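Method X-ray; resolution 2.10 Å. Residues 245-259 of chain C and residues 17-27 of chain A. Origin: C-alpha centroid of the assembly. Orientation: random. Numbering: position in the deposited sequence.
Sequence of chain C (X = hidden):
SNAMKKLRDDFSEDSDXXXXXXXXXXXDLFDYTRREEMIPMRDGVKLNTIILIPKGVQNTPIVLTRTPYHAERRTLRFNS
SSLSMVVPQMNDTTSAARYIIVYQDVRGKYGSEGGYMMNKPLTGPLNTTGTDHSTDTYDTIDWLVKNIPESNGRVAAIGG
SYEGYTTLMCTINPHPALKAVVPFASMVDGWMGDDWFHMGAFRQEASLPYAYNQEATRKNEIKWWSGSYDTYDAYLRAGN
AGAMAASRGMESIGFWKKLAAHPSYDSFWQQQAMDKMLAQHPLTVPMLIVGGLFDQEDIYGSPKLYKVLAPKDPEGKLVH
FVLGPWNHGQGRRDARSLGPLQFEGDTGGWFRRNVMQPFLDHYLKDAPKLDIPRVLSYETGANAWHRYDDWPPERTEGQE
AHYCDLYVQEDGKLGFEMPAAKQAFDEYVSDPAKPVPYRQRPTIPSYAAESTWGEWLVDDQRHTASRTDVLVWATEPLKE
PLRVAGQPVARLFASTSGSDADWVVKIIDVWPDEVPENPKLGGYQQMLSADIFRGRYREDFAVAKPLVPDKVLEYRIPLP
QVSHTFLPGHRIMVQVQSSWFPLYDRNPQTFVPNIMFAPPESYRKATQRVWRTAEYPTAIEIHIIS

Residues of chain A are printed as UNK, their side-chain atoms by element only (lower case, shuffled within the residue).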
# COMPACT_ATOMS: atom_id res chain seq x y z
N ALA C 245 -22.28 -22.20 19.84
CA ALA C 245 -22.40 -23.48 19.13
C ALA C 245 -23.87 -23.79 18.82
O ALA C 245 -24.17 -24.26 17.72
CB ALA C 245 -21.79 -24.60 19.97
N ALA C 246 -24.79 -23.49 19.77
CA ALA C 246 -26.23 -23.69 19.60
C ALA C 246 -26.80 -22.74 18.54
O ALA C 246 -27.67 -23.15 17.77
CB ALA C 246 -26.95 -23.48 20.92
N SER C 247 -26.29 -21.48 18.47
CA SER C 247 -26.74 -20.48 17.48
C SER C 247 -26.44 -20.93 16.03
O SER C 247 -27.08 -20.46 15.09
CB SER C 247 -26.13 -19.11 17.77
OG SER C 247 -24.73 -19.08 17.54
N ARG C 248 -25.51 -21.90 15.86
CA ARG C 248 -25.16 -22.47 14.56
C ARG C 248 -25.72 -23.90 14.41
O ARG C 248 -25.53 -24.54 13.37
CB ARG C 248 -23.64 -22.45 14.34
CG ARG C 248 -23.14 -21.23 13.57
CD ARG C 248 -23.14 -19.97 14.41
NE ARG C 248 -22.56 -18.82 13.71
CZ ARG C 248 -22.65 -17.57 14.13
NH1 ARG C 248 -22.09 -16.59 13.44
NH2 ARG C 248 -23.32 -17.28 15.25
N GLY C 249 -26.44 -24.37 15.45
CA GLY C 249 -27.05 -25.70 15.49
C GLY C 249 -26.04 -26.82 15.44
O GLY C 249 -26.23 -27.80 14.72
N MET C 250 -24.96 -26.70 16.23
CA MET C 250 -23.84 -27.64 16.27
C MET C 250 -24.06 -28.84 17.23
O MET C 250 -23.12 -29.61 17.45
CB MET C 250 -22.56 -26.91 16.66
CG MET C 250 -22.03 -25.99 15.57
SD MET C 250 -20.53 -25.12 16.09
CE MET C 250 -19.38 -26.49 16.24
N GLU C 251 -25.28 -29.00 17.77
CA GLU C 251 -25.61 -30.08 18.71
C GLU C 251 -25.27 -31.47 18.16
O GLU C 251 -24.87 -32.35 18.92
CB GLU C 251 -27.10 -30.03 19.11
CG GLU C 251 -27.48 -28.83 19.96
CD GLU C 251 -27.87 -27.57 19.20
OE1 GLU C 251 -27.98 -27.63 17.95
OE2 GLU C 251 -28.11 -26.54 19.85
N SER C 252 -25.41 -31.67 16.83
CA SER C 252 -25.15 -32.94 16.14
C SER C 252 -23.68 -33.08 15.65
O SER C 252 -23.33 -34.12 15.09
CB SER C 252 -26.11 -33.12 14.97
OG SER C 252 -25.96 -32.08 14.01
N ILE C 253 -22.84 -32.05 15.88
CA ILE C 253 -21.43 -32.10 15.48
C ILE C 253 -20.64 -32.88 16.54
O ILE C 253 -20.60 -32.47 17.70
CB ILE C 253 -20.84 -30.67 15.22
CG1 ILE C 253 -21.65 -29.90 14.12
CG2 ILE C 253 -19.33 -30.70 14.91
CD1 ILE C 253 -21.74 -30.58 12.70
N GLY C 254 -20.06 -34.00 16.12
CA GLY C 254 -19.33 -34.93 16.98
C GLY C 254 -18.22 -34.34 17.83
O GLY C 254 -18.13 -34.68 19.01
N PHE C 255 -17.35 -33.48 17.24
CA PHE C 255 -16.24 -32.89 18.01
C PHE C 255 -16.75 -31.89 19.04
O PHE C 255 -16.15 -31.79 20.11
CB PHE C 255 -15.16 -32.27 17.11
CG PHE C 255 -13.87 -31.97 17.84
CD1 PHE C 255 -13.23 -32.96 18.58
CD2 PHE C 255 -13.29 -30.71 17.79
CE1 PHE C 255 -12.04 -32.69 19.26
CE2 PHE C 255 -12.10 -30.44 18.47
CZ PHE C 255 -11.49 -31.43 19.21
N TRP C 256 -17.86 -31.16 18.75
CA TRP C 256 -18.44 -30.25 19.73
C TRP C 256 -19.02 -31.05 20.90
O TRP C 256 -18.87 -30.63 22.05
CB TRP C 256 -19.50 -29.31 19.11
CG TRP C 256 -20.34 -28.59 20.13
CD1 TRP C 256 -21.68 -28.73 20.33
CD2 TRP C 256 -19.86 -27.73 21.18
NE1 TRP C 256 -22.08 -27.98 21.42
CE2 TRP C 256 -20.98 -27.37 21.96
CE3 TRP C 256 -18.59 -27.24 21.55
CZ2 TRP C 256 -20.88 -26.50 23.06
CZ3 TRP C 256 -18.49 -26.39 22.64
CH2 TRP C 256 -19.63 -26.02 23.38
N LYS C 257 -19.62 -32.23 20.62
CA LYS C 257 -20.16 -33.14 21.65
C LYS C 257 -19.03 -33.56 22.59
O LYS C 257 -19.22 -33.55 23.81
CB LYS C 257 -20.80 -34.39 21.02
CG LYS C 257 -22.14 -34.17 20.33
CD LYS C 257 -22.72 -35.51 19.90
CE LYS C 257 -23.80 -35.41 18.86
NZ LYS C 257 -25.12 -35.05 19.45
N LYS C 258 -17.85 -33.89 22.02
CA LYS C 258 -16.66 -34.31 22.76
C LYS C 258 -16.07 -33.16 23.58
O LYS C 258 -15.72 -33.36 24.74
CB LYS C 258 -15.61 -34.89 21.79
CG LYS C 258 -16.01 -36.25 21.22
CD LYS C 258 -15.24 -36.59 19.95
CE LYS C 258 -15.67 -37.92 19.39
NZ LYS C 258 -15.01 -38.23 18.10
N LEU C 259 -16.01 -31.93 22.99
CA LEU C 259 -15.50 -30.73 23.67
C LEU C 259 -16.39 -30.34 24.86
O LEU C 259 -15.87 -30.01 25.93
CB LEU C 259 -15.41 -29.54 22.68
CG LEU C 259 -14.28 -29.56 21.65
CD1 LEU C 259 -14.60 -28.66 20.48
CD2 LEU C 259 -12.95 -29.14 22.28
N UNK A 17 -19.21 -41.68 13.66
CA UNK A 17 -18.67 -40.62 12.83
C UNK A 17 -19.13 -39.28 13.38
O UNK A 17 -20.29 -39.14 13.78
o UNK A 17 -18.58 -39.78 10.55
c UNK A 17 -19.13 -40.79 11.38
N UNK A 18 -18.21 -38.31 13.44
CA UNK A 18 -18.49 -36.98 13.95
C UNK A 18 -19.38 -36.19 12.99
O UNK A 18 -20.09 -35.28 13.42
o UNK A 18 -16.98 -37.37 16.29
c UNK A 18 -16.40 -36.67 15.44
c UNK A 18 -17.18 -36.22 14.21
o UNK A 18 -15.22 -36.27 15.56
N UNK A 19 -19.34 -36.55 11.69
CA UNK A 19 -20.12 -35.89 10.66
C UNK A 19 -21.54 -36.48 10.64
O UNK A 19 -21.70 -37.67 10.34
c UNK A 19 -19.43 -36.00 9.26
c UNK A 19 -18.01 -35.36 9.28
c UNK A 19 -20.32 -35.39 8.15
c UNK A 19 -17.16 -35.53 7.99
N UNK A 20 -22.59 -35.67 10.93
CA UNK A 20 -23.97 -36.20 10.86
C UNK A 20 -24.36 -36.54 9.42
O UNK A 20 -23.80 -35.95 8.49
c UNK A 20 -24.82 -35.06 11.42
c UNK A 20 -22.58 -34.24 11.29
c UNK A 20 -24.03 -33.83 11.16
N UNK A 21 -25.28 -37.51 9.24
CA UNK A 21 -25.74 -37.96 7.91
C UNK A 21 -26.31 -36.78 7.11
O UNK A 21 -25.95 -36.61 5.94
o UNK A 21 -25.04 -41.23 7.07
c UNK A 21 -27.01 -39.90 6.78
o UNK A 21 -25.64 -40.71 5.01
c UNK A 21 -26.78 -39.08 8.05
c UNK A 21 -25.81 -40.66 6.25
N UNK A 22 -27.14 -35.95 7.75
CA UNK A 22 -27.73 -34.78 7.12
C UNK A 22 -27.67 -33.60 8.09
O UNK A 22 -28.24 -33.66 9.18
n UNK A 22 -33.47 -32.96 5.23
c UNK A 22 -31.33 -34.08 5.79
c UNK A 22 -29.19 -35.06 6.68
c UNK A 22 -31.99 -32.87 5.17
c UNK A 22 -29.82 -33.94 5.86
N UNK A 23 -26.96 -32.53 7.70
CA UNK A 23 -26.85 -31.33 8.50
C UNK A 23 -27.59 -30.18 7.82
O UNK A 23 -27.41 -29.97 6.62
c UNK A 23 -25.18 -29.98 11.07
c UNK A 23 -25.02 -28.91 11.95
c UNK A 23 -24.87 -27.63 11.45
c UNK A 23 -24.87 -27.42 10.09
c UNK A 23 -25.02 -28.49 9.21
c UNK A 23 -25.37 -30.95 8.75
c UNK A 23 -25.19 -29.79 9.70
N UNK A 24 -28.42 -29.47 8.58
CA UNK A 24 -29.16 -28.31 8.08
C UNK A 24 -28.75 -27.08 8.90
O UNK A 24 -28.91 -27.09 10.12
o UNK A 24 -31.11 -28.77 9.46
c UNK A 24 -31.14 -29.71 7.23
c UNK A 24 -30.69 -28.55 8.12
N UNK A 25 -28.16 -26.03 8.26
CA UNK A 25 -27.74 -24.85 9.04
C UNK A 25 -28.91 -24.16 9.75
O UNK A 25 -30.05 -24.24 9.29
c UNK A 25 -27.68 -24.40 6.68
c UNK A 25 -27.11 -23.94 7.98
c UNK A 25 -27.87 -25.87 6.82
N UNK A 26 -28.63 -23.53 10.90
CA UNK A 26 -29.63 -22.82 11.69
C UNK A 26 -29.82 -21.42 11.10
O UNK A 26 -28.93 -20.57 11.23
c UNK A 26 -29.21 -22.75 13.17
c UNK A 26 -30.36 -22.49 14.12
n UNK A 26 -31.45 -21.01 16.72
c UNK A 26 -31.06 -22.43 16.54
c UNK A 26 -29.92 -22.59 15.56
N UNK A 27 -30.96 -21.20 10.42
CA UNK A 27 -31.25 -19.94 9.71
C UNK A 27 -32.44 -19.16 10.30
O UNK A 27 -32.84 -18.15 9.71
c UNK A 27 -30.28 -20.84 7.52
c UNK A 27 -31.49 -20.23 8.22
o UNK A 27 -32.63 -21.09 8.08
O HOH W 1 -25.60 -23.13 11.08
O HOH W 2 -29.11 -18.87 15.28

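Position 17 has one side-chain carbon followed by one oxygen. It points away from chain C and touches nothing there. It is A:Ser17.

Position 18 has two carbons, the second carrying two oxygens, which marks a short carboxylate. Its backbone O accepts a hydrogen bond from C:Gly254 N at 3.0 Å. One carboxylate oxygen lies 2.8 Å from C:Lys258 NZ in a salt bridge; the bond from the same NZ to the other carboxylate oxygen is weak, at 3.2 Å. It is A:Asp18. The carboxylate sits over the start of the helix at C:Gly254. A CB on that glycine would clash with OD1 of A:Asp18.

Position 19 has four carbons, forked at the first, with one arm two carbons long. It points away from chain C. It is A:Ile19.

Position 20 has three carbons closing a ring onto the backbone N. The ring carbon bonded to that N lies 4.0 Å from C:Ile253 CD1, and the middle carbon of the three is 3.9 Å from C:Ser252 OG. This is A:Pro20.

Position 21 has three carbons, the third carrying two oxygens. It is one carbon longer than A:Asp18 and out of reach of chain C. It is A:Glu21.

Position 22 has four carbons in a row ending in nitrogen. It is exposed and makes no contact. It is A:Lys22.

Position 23 has one carbon, then a ring of six carbons with no oxygen. The ring edge faces C:Gly249 O, 3.2 Å from a ring carbon. C:Arg248 O and C:Ser252 OG also lie at the edge. C:Ile253 CD1 packs 3.8 Å from the same ring carbon. It is A:Phe23.

Position 24 has one carbon carrying an oxygen and a carbon. It points away. It is A:Thr24.

Position 25 again closes three carbons onto its backbone N. Nothing of it comes within contact distance of chain C. It is A:Pro25, and it is exposed.

Position 26 has four carbons in a row ending in nitrogen. The third carbon lies 3.2 Å from C:Ala246 O, so the aliphatic chain runs along the helix end. One water links its backbone N to C:Arg248 O. It is A:Lys26.

Position 27 has one carbon carrying an oxygen and a carbon. It points away and is A:Thr27.

The contact has a polar anchor and a packed middle. The backbone O of A:Asp18 takes the N-H of C:Gly254 at the start of the helix, and its carboxylate pairs with C:Lys258 one turn on. A:Pro20 and A:Phe23 pack against C:Ile253. A:Lys26 lies over the end of the preceding helix, where C:Gly249, with positive phi, closes a Schellman motif.

Chain A (17-27) SDIPEKFTPKT
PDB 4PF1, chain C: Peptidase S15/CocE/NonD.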